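Local atomic coordinates of restriction endonuclease (Mycobacterium sp., PDB entry 4F0Q), a protein that cuts DNA as a tetrameric restriction endonuclease whose activity depends on cytosine methylation. Residues D117-P120 with S121-G124; A143-T146 with R147-L151; Q192-P195 with E196-R199; A231-A234 with G235-L238. All coordinates share one frame; numbering follows the deposited sequence.

Contact 1 of 4, residues D117-P120 with S121-G124; sequences DHKP and STVG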
loop_
_atom_site.group_PDB
_atom_site.type_symbol
_atom_site.label_atom_id
_atom_site.label_comp_id
_atom_site.label_asym_id
_atom_site.label_seq_id
_atom_site.Cartn_x
_atom_site.Cartn_y
_atom_site.Cartn_z
ATOM N N ASP A 117 1.349 32.609 -13.009
ATOM C CA ASP A 117 0.795 33.960 -13.025
ATOM C C ASP A 117 -0.147 34.204 -14.202
ATOM O O ASP A 117 -0.427 35.350 -14.552
ATOM C CB ASP A 117 1.919 35.001 -13.037
ATOM C CG ASP A 117 2.663 35.042 -14.357
ATOM O OD1 ASP A 117 2.818 33.977 -14.991
ATOM O OD2 ASP A 117 3.091 36.143 -14.765
ATOM N N HIS A 118 -0.630 33.128 -14.815
ATOM C CA HIS A 118 -1.599 33.249 -15.897
ATOM C C HIS A 118 -2.906 33.803 -15.340
ATOM O O HIS A 118 -3.367 33.381 -14.279
ATOM C CB HIS A 118 -1.835 31.894 -16.565
ATOM C CG HIS A 118 -2.520 31.983 -17.894
ATOM N ND1 HIS A 118 -1.851 31.813 -19.087
ATOM C CD2 HIS A 118 -3.811 32.223 -18.218
ATOM C CE1 HIS A 118 -2.702 31.942 -20.088
ATOM N NE2 HIS A 118 -3.900 32.191 -19.588
ATOM N N LYS A 119 -3.496 34.754 -16.055
ATOM C CA LYS A 119 -4.698 35.431 -15.586
ATOM C C LYS A 119 -5.898 35.114 -16.475
ATOM O O LYS A 119 -5.729 34.677 -17.613
ATOM C CB LYS A 119 -4.457 36.943 -15.526
ATOM C CG LYS A 119 -3.437 37.362 -14.479
ATOM C CD LYS A 119 -3.388 38.875 -14.331
ATOM C CE LYS A 119 -2.412 39.292 -13.243
ATOM N NZ LYS A 119 -2.374 40.770 -13.069
ATOM N N PRO A 120 -7.120 35.315 -15.952
ATOM C CA PRO A 120 -8.335 35.114 -16.750
ATOM C C PRO A 120 -8.374 35.980 -18.009
ATOM O O PRO A 120 -8.985 35.586 -19.003
ATOM C CB PRO A 120 -9.449 35.540 -15.792
ATOM C CG PRO A 120 -8.897 35.276 -14.443
ATOM C CD PRO A 120 -7.433 35.584 -14.536
ATOM N N SER A 121 -7.726 37.140 -17.965
ATOM C CA SER A 121 -7.738 38.067 -19.092
ATOM C C SER A 121 -6.577 37.829 -20.053
ATOM O O SER A 121 -6.470 38.495 -21.082
ATOM C CB SER A 121 -7.709 39.514 -18.592
ATOM O OG SER A 121 -6.543 39.763 -17.827
ATOM N N THR A 122 -5.708 36.882 -19.716
ATOM C CA THR A 122 -4.556 36.573 -20.556
ATOM C C THR A 122 -4.979 35.863 -21.838
ATOM O O THR A 122 -5.641 34.826 -21.797
ATOM C CB THR A 122 -3.527 35.706 -19.809
ATOM O OG1 THR A 122 -3.047 36.415 -18.661
ATOM C CG2 THR A 122 -2.355 35.369 -20.717
ATOM N N VAL A 123 -4.595 36.430 -22.977
ATOM C CA VAL A 123 -4.941 35.859 -24.272
ATOM C C VAL A 123 -3.790 35.039 -24.855
ATOM O O VAL A 123 -2.697 35.557 -25.090
ATOM C CB VAL A 123 -5.385 36.951 -25.274
ATOM C CG1 VAL A 123 -4.465 38.163 -25.196
ATOM C CG2 VAL A 123 -5.443 36.394 -26.690
ATOM N N GLY A 124 -4.041 33.754 -25.081
ATOM C CA GLY A 124 -3.032 32.868 -25.629
ATOM C C GLY A 124 -2.686 31.732 -24.687
ATOM O O GLY A 124 -3.154 31.690 -23.550
HETATM O O HOH W 1 -6.844 33.124 -19.743
#
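Thr122 lies against one face of the His118 imidazole, with its CB 3.8 Å from the ring centroid and 22° off the normal, a CH-pi contact displaced toward the NE2 side of the rim. The CG2 methyl reaches the same face and comes within 3.5 Å of His118 CE1. The Gly124 carbonyl arrives differently, with its O in the plane of the ring at the edge, 3.5 Å from CE1.

The other branch of Thr122 does the polar work. With OG1 anti to the carbonyl carbon (chi1 -61°), the hydroxyl turns back to accept from Lys119 N at 3.1 Å, while CG2 is left for the imidazole. A second bond runs the other way along the backbone, from Thr122 N to Lys119 O at 3.0 Å, and closes a type I beta turn from Lys119 to Thr122 with Pro120 and Ser121 at its corners.

Water 1 completes the inner shell. Its oxygen lies 2.9 Å from both Lys119 O and Thr122 O, within reach of both carbonyls, and sits in the imidazole plane 3.1 Å from His118 NE2. Further out, Phe201 and Pro202 pack on His118, while Glu128 and Thr129 touch Thr122, so the turn rests on strand 200-210 and on the loop leading to helix 130-142.

Chemically, one threonine serves both as acceptor and as apolar cover, and Lys119 O takes the turn's amide while also lying within reach of the water. The buried histidine is thereby tied to the turn through its face and its NE2 edge, which probably limits rotation of the ring.

Contact 2 of 4, residues A143-T146 with R147-L151; sequences AGTT and REERL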
loop_
_atom_site.group_PDB
_atom_site.type_symbol
_atom_site.label_atom_id
_atom_site.label_comp_id
_atom_site.label_asym_id
_atom_site.label_seq_id
_atom_site.Cartn_x
_atom_site.Cartn_y
_atom_site.Cartn_z
ATOM N N ALA A 143 15.383 20.237 -15.074
ATOM C CA ALA A 143 15.340 18.884 -15.602
ATOM C C ALA A 143 16.429 18.724 -16.656
ATOM O O ALA A 143 16.266 17.981 -17.624
ATOM C CB ALA A 143 13.973 18.581 -16.188
ATOM N N GLY A 144 17.536 19.434 -16.458
ATOM C CA GLY A 144 18.667 19.372 -17.366
ATOM C C GLY A 144 19.226 17.968 -17.493
ATOM O O GLY A 144 19.371 17.256 -16.500
ATOM N N THR A 145 19.543 17.573 -18.720
ATOM C CA THR A 145 19.983 16.208 -18.996
ATOM C C THR A 145 21.446 15.970 -18.637
ATOM O O THR A 145 21.913 14.833 -18.654
ATOM C CB THR A 145 19.760 15.832 -20.471
ATOM O OG1 THR A 145 20.522 16.708 -21.310
ATOM C CG2 THR A 145 18.287 15.946 -20.828
ATOM N N THR A 146 22.169 17.041 -18.328
ATOM C CA THR A 146 23.564 16.925 -17.917
ATOM C C THR A 146 23.837 17.769 -16.679
ATOM O O THR A 146 23.044 18.640 -16.323
ATOM C CB THR A 146 24.532 17.370 -19.032
ATOM O OG1 THR A 146 24.290 18.743 -19.359
ATOM C CG2 THR A 146 24.353 16.515 -20.277
ATOM N N ARG A 147 24.966 17.505 -16.030
ATOM C CA ARG A 147 25.392 18.298 -14.885
ATOM C C ARG A 147 25.673 19.730 -15.323
ATOM O O ARG A 147 25.446 20.679 -14.573
ATOM C CB ARG A 147 26.644 17.686 -14.249
ATOM C CG ARG A 147 27.147 18.438 -13.030
ATOM C CD ARG A 147 28.386 17.792 -12.438
ATOM N NE ARG A 147 28.789 18.441 -11.193
ATOM C CZ ARG A 147 29.582 19.506 -11.128
ATOM N NH1 ARG A 147 30.063 20.047 -12.240
ATOM N NH2 ARG A 147 29.895 20.030 -9.952
ATOM N N GLU A 148 26.159 19.873 -16.552
ATOM C CA GLU A 148 26.501 21.176 -17.104
ATOM C C GLU A 148 25.264 22.057 -17.262
ATOM O O GLU A 148 25.326 23.272 -17.071
ATOM C CB GLU A 148 27.201 21.009 -18.453
ATOM C CG GLU A 148 27.993 22.225 -18.890
ATOM C CD GLU A 148 29.219 22.457 -18.028
ATOM O OE1 GLU A 148 29.824 21.464 -17.573
ATOM O OE2 GLU A 148 29.573 23.633 -17.799
ATOM N N GLU A 149 24.141 21.439 -17.614
ATOM C CA GLU A 149 22.887 22.172 -17.761
ATOM C C GLU A 149 22.297 22.528 -16.402
ATOM O O GLU A 149 21.738 23.609 -16.223
ATOM C CB GLU A 149 21.878 21.365 -18.581
ATOM C CG GLU A 149 22.259 21.196 -20.042
ATOM C CD GLU A 149 21.192 20.482 -20.846
ATOM O OE1 GLU A 149 20.183 20.048 -20.250
ATOM O OE2 GLU A 149 21.360 20.356 -22.078
ATOM N N ARG A 150 22.429 21.614 -15.445
ATOM C CA ARG A 150 21.887 21.821 -14.106
ATOM C C ARG A 150 22.672 22.874 -13.329
ATOM O O ARG A 150 22.164 23.455 -12.370
ATOM C CB ARG A 150 21.841 20.501 -13.333
ATOM C CG ARG A 150 20.876 19.484 -13.922
ATOM C CD ARG A 150 20.743 18.254 -13.041
ATOM N NE ARG A 150 21.956 17.445 -13.023
ATOM C CZ ARG A 150 22.227 16.484 -13.901
ATOM N NH1 ARG A 150 21.369 16.213 -14.875
ATOM N NH2 ARG A 150 23.354 15.795 -13.808
ATOM N N LEU A 151 23.909 23.116 -13.749
ATOM C CA LEU A 151 24.735 24.160 -13.151
ATOM C C LEU A 151 24.137 25.538 -13.412
ATOM O O LEU A 151 24.334 26.469 -12.633
ATOM C CB LEU A 151 26.160 24.102 -13.709
ATOM C CG LEU A 151 27.109 23.054 -13.127
ATOM C CD1 LEU A 151 28.346 22.909 -13.998
ATOM C CD2 LEU A 151 27.500 23.436 -11.712
#
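Thr146 holds OG1 between its backbone N and carbonyl carbon (chi1 61°), which aims the hydroxyl at Glu149 N, while Glu149 leaves its own backbone with CG beside N and runs extended back toward Thr145. The result is a helix N-cap: Thr146 stands right before helix 147-150, and its OG1 accepts from Glu149 N at 3.2 Å, supplemented by a weak bond from the same N-H to Thr146 O. Regular helical bonding starts with Arg150 N to Thr146 O, also 3.2 Å.

Glu149 answers the cap by returning OE1 to Thr145 N at 3.0 Å; the amide comes in from above the carboxylate plane. Glu149 CG lies 3.3 Å from Thr146 OG1. The same OE1 forms a salt bridge with Arg140, on the helix before the turn, while the Thr145 hydroxyl bonds to Ser200 of the second subunit.

Arg150, bent at chi3 (-69°), folds its guanidinium back over the cap. Its NE is bonded to Val249 O, and NH2 to Asn425 O of the second subunit, so the capped turn is part of a subunit interface. NH1 donates to Gly144 O at 2.8 Å, and Thr146 O sits 3.2 Å above the guanidinium plane, over its centre.

Contact 3 of 4, residues Q192-P195 with E196-R199; sequences QRDP and ETGR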
loop_
_atom_site.group_PDB
_atom_site.type_symbol
_atom_site.label_atom_id
_atom_site.label_comp_id
_atom_site.label_asym_id
_atom_site.label_seq_id
_atom_site.Cartn_x
_atom_site.Cartn_y
_atom_site.Cartn_z
ATOM N N GLN A 192 -8.049 26.547 -14.131
ATOM C CA GLN A 192 -8.584 27.143 -12.916
ATOM C C GLN A 192 -9.830 27.966 -13.207
ATOM O O GLN A 192 -10.116 28.298 -14.357
ATOM C CB GLN A 192 -7.528 28.025 -12.248
ATOM C CG GLN A 192 -6.199 27.333 -12.018
ATOM C CD GLN A 192 -5.194 28.223 -11.320
ATOM O OE1 GLN A 192 -3.988 27.996 -11.397
ATOM N NE2 GLN A 192 -5.688 29.243 -10.629
ATOM N N ARG A 193 -10.567 28.292 -12.150
ATOM C CA ARG A 193 -11.769 29.104 -12.266
ATOM C C ARG A 193 -11.784 30.187 -11.193
ATOM O O ARG A 193 -11.539 29.909 -10.019
ATOM C CB ARG A 193 -13.019 28.229 -12.141
ATOM C CG ARG A 193 -14.325 28.988 -12.308
ATOM C CD ARG A 193 -15.531 28.084 -12.107
ATOM N NE ARG A 193 -16.785 28.808 -12.287
ATOM C CZ ARG A 193 -17.408 29.475 -11.320
ATOM N NH1 ARG A 193 -16.894 29.512 -10.099
ATOM N NH2 ARG A 193 -18.546 30.108 -11.575
ATOM N N ASP A 194 -12.060 31.421 -11.601
ATOM C CA ASP A 194 -12.200 32.524 -10.661
ATOM C C ASP A 194 -13.614 32.500 -10.093
ATOM O O ASP A 194 -14.578 32.735 -10.818
ATOM C CB ASP A 194 -11.929 33.860 -11.360
ATOM C CG ASP A 194 -11.709 35.005 -10.383
ATOM O OD1 ASP A 194 -12.217 34.942 -9.244
ATOM O OD2 ASP A 194 -11.022 35.978 -10.759
ATOM N N PRO A 195 -13.741 32.216 -8.789
ATOM C CA PRO A 195 -15.053 32.078 -8.145
ATOM C C PRO A 195 -15.844 33.385 -8.095
ATOM O O PRO A 195 -17.062 33.350 -7.922
ATOM C CB PRO A 195 -14.698 31.621 -6.727
ATOM C CG PRO A 195 -13.320 32.136 -6.502
ATOM C CD PRO A 195 -12.635 32.034 -7.832
ATOM N N GLU A 196 -15.165 34.517 -8.249
ATOM C CA GLU A 196 -15.830 35.814 -8.166
ATOM C C GLU A 196 -16.347 36.293 -9.523
ATOM O O GLU A 196 -17.448 36.834 -9.617
ATOM C CB GLU A 196 -14.902 36.863 -7.547
ATOM C CG GLU A 196 -15.570 38.206 -7.283
ATOM C CD GLU A 196 -16.715 38.108 -6.291
ATOM O OE1 GLU A 196 -16.647 37.252 -5.383
ATOM O OE2 GLU A 196 -17.686 38.884 -6.420
ATOM N N THR A 197 -15.552 36.091 -10.570
ATOM C CA THR A 197 -15.923 36.547 -11.908
ATOM C C THR A 197 -16.507 35.425 -12.763
ATOM O O THR A 197 -17.180 35.681 -13.761
ATOM C CB THR A 197 -14.727 37.174 -12.648
ATOM O OG1 THR A 197 -13.698 36.191 -12.817
ATOM C CG2 THR A 197 -14.176 38.354 -11.863
ATOM N N GLY A 198 -16.240 34.183 -12.372
ATOM C CA GLY A 198 -16.794 33.030 -13.058
ATOM C C GLY A 198 -16.022 32.611 -14.294
ATOM O O GLY A 198 -16.452 31.722 -15.028
ATOM N N ARG A 199 -14.878 33.245 -14.527
ATOM C CA ARG A 199 -14.070 32.942 -15.704
ATOM C C ARG A 199 -13.118 31.776 -15.460
ATOM O O ARG A 199 -12.607 31.595 -14.354
ATOM C CB ARG A 199 -13.287 34.175 -16.156
ATOM C CG ARG A 199 -14.160 35.358 -16.544
ATOM C CD ARG A 199 -13.347 36.465 -17.193
ATOM N NE ARG A 199 -12.769 36.043 -18.467
ATOM C CZ ARG A 199 -12.076 36.840 -19.273
ATOM N NH1 ARG A 199 -11.871 38.109 -18.941
ATOM N NH2 ARG A 199 -11.587 36.371 -20.414
#
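This is the closed end of a beta hairpin, where strand 175-193 turns over into its antiparallel partner, strand 200-210, and Asp194 meets Glu196, Thr197, Gly198 and Arg199. Asp194 N donates to Arg199 O at 2.8 Å, the bond that closes the hairpin end. Arg193 CA adds a CH...O contact to that oxygen at 3.4 Å. The chain then closes an alpha turn, Gly198 N giving its hydrogen to Asp194 O at 2.7 Å, and the positive phi of Gly198 (83°) bends the backbone toward the returning strand.

Inside the bend, Asp194 makes an Asx turn. Its CG is anti to the backbone N (chi1 -165°), carrying OD1 forward to accept from Glu196 N at 3.1 Å, with the amide above the carboxylate plane. On the same side chain, Thr197 OG1 packs 3.3 Å from Asp194 CB. The extended Arg193 lays one face of its guanidinium over Gly198 CA, 3.7 Å from NH2, while NH1 bonds to Gln423 on helix 411-425.

The hairpin end is thus flanked at Arg193 by that helix and by Thr145 of the second subunit, and at Arg199 by Pro120 in the loop after strand 111-115.

Contact 4 of 4, residues A231-A234 with G235-L238; sequences ALAA and GETL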
loop_
_atom_site.group_PDB
_atom_site.type_symbol
_atom_site.label_atom_id
_atom_site.label_comp_id
_atom_site.label_asym_id
_atom_site.label_seq_id
_atom_site.Cartn_x
_atom_site.Cartn_y
_atom_site.Cartn_z
ATOM N N ALA A 231 32.024 37.532 -12.908
ATOM C CA ALA A 231 33.419 37.114 -12.985
ATOM C C ALA A 231 33.561 35.611 -12.772
ATOM O O ALA A 231 34.590 35.021 -13.107
ATOM C CB ALA A 231 34.255 37.876 -11.970
ATOM N N LEU A 232 32.522 34.998 -12.216
ATOM C CA LEU A 232 32.550 33.575 -11.898
ATOM C C LEU A 232 31.747 32.753 -12.899
ATOM O O LEU A 232 30.634 33.124 -13.270
ATOM C CB LEU A 232 32.002 33.335 -10.489
ATOM C CG LEU A 232 32.686 34.081 -9.343
ATOM C CD1 LEU A 232 31.999 33.768 -8.025
ATOM C CD2 LEU A 232 34.162 33.729 -9.279
ATOM N N ALA A 233 32.320 31.634 -13.331
ATOM C CA ALA A 233 31.603 30.688 -14.174
ATOM C C ALA A 233 30.527 30.006 -13.339
ATOM O O ALA A 233 30.581 30.037 -12.111
ATOM C CB ALA A 233 32.561 29.662 -14.755
ATOM N N ALA A 234 29.555 29.392 -14.005
ATOM C CA ALA A 234 28.445 28.737 -13.314
ATOM C C ALA A 234 28.925 27.620 -12.391
ATOM O O ALA A 234 28.333 27.375 -11.342
ATOM C CB ALA A 234 27.438 28.203 -14.317
ATOM N N GLY A 235 30.002 26.951 -12.788
ATOM C CA GLY A 235 30.568 25.875 -11.995
ATOM C C GLY A 235 31.406 26.378 -10.834
ATOM O O GLY A 235 31.851 25.596 -9.996
ATOM N N GLU A 236 31.620 27.689 -10.788
ATOM C CA GLU A 236 32.393 28.304 -9.717
ATOM C C GLU A 236 31.476 28.975 -8.700
ATOM O O GLU A 236 31.933 29.742 -7.850
ATOM C CB GLU A 236 33.368 29.334 -10.288
ATOM C CG GLU A 236 34.343 28.777 -11.313
ATOM C CD GLU A 236 35.223 29.853 -11.921
ATOM O OE1 GLU A 236 36.117 29.510 -12.722
ATOM O OE2 GLU A 236 35.018 31.041 -11.600
ATOM N N THR A 237 30.182 28.684 -8.791
ATOM C CA THR A 237 29.186 29.335 -7.946
ATOM C C THR A 237 28.600 28.396 -6.897
ATOM O O THR A 237 27.565 28.692 -6.304
ATOM C CB THR A 237 28.027 29.904 -8.787
ATOM O OG1 THR A 237 27.358 28.833 -9.467
ATOM C CG2 THR A 237 28.547 30.897 -9.809
ATOM N N LEU A 238 29.267 27.269 -6.667
ATOM C CA LEU A 238 28.761 26.265 -5.738
ATOM C C LEU A 238 29.551 26.201 -4.432
ATOM O O LEU A 238 29.378 25.271 -3.645
ATOM C CB LEU A 238 28.758 24.882 -6.395
ATOM C CG LEU A 238 27.819 24.658 -7.581
ATOM C CD1 LEU A 238 27.996 23.250 -8.121
ATOM C CD2 LEU A 238 26.374 24.901 -7.177
HETATM O O HOH W 2 36.577 32.725 -12.717
#
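A single turn of 3-10 helix at Ala234 and Gly235 shapes the loop between helices 222-227 and 243-251, and the residues that meet across it are chiefly Ala233 with Glu236 and Ala234 with Thr237. The turn is closed by Glu236 N, which donates to Ala233 O at 2.9 Å. One residue on, Thr237 N makes only a weak bond to Ala234 O, and the shorter bond comes from the threonine hydroxyl: OG1 donates to that oxygen at 2.6 Å. With OG1 between the backbone N and the carbonyl carbon (chi1 62°), the hydroxyl faces back into the turn.

Glu236 folds over the entrance to the turn as an extended chain. Its OE2 takes a weak bond from Ala233 N at 3.3 Å, and the carboxylate lies alongside apolar neighbours, with CD 3.9 Å from Ala233 CB and OE2 3.7 Å from Leu232 CD2. Glu236, three residues on from Ala233, thus supplies the glutamate half of a pattern resembling a capping box, though weakly; Ala233 has no side-chain acceptor to return the bond.

Partners beyond the loop hold to it as well. Arg81 bonds to Leu232 O and Asp78 accepts from Ala234 N, while Asp226 and Arg227 of the preceding helix pack on Thr237.

Water 2 joins Glu236 to the incoming chain. It donates to both sides, reaching Ala231 O at 3.1 Å and Glu236 OE2 at 2.6 Å, so that OE2 accepts from a water as well as, weakly, from the Ala233 amide.

Overall arrangement
Followed from the N terminus, the four contacts come strictly in series, without nesting or crossing, all in the part of the chain related to the N-terminal region of AspBHI. Contact 1 closes a turn between strand 111-115 and helix 130-142; contact 2 starts the short helix that follows; contact 3 closes the hairpin of strands 175-193 and 200-210; contact 4 bends the loop leading to helix 243-251. In space they form two pairs. Contacts 1 and 3, centres 12 Å apart, meet where Arg199 NH2 lies 3.1 Å from Pro120 O. Contacts 2 and 4, centres 14 Å apart, join through Leu151 and Leu238. Contacts 2 and 3, far apart within one chain, come together across the subunit interface.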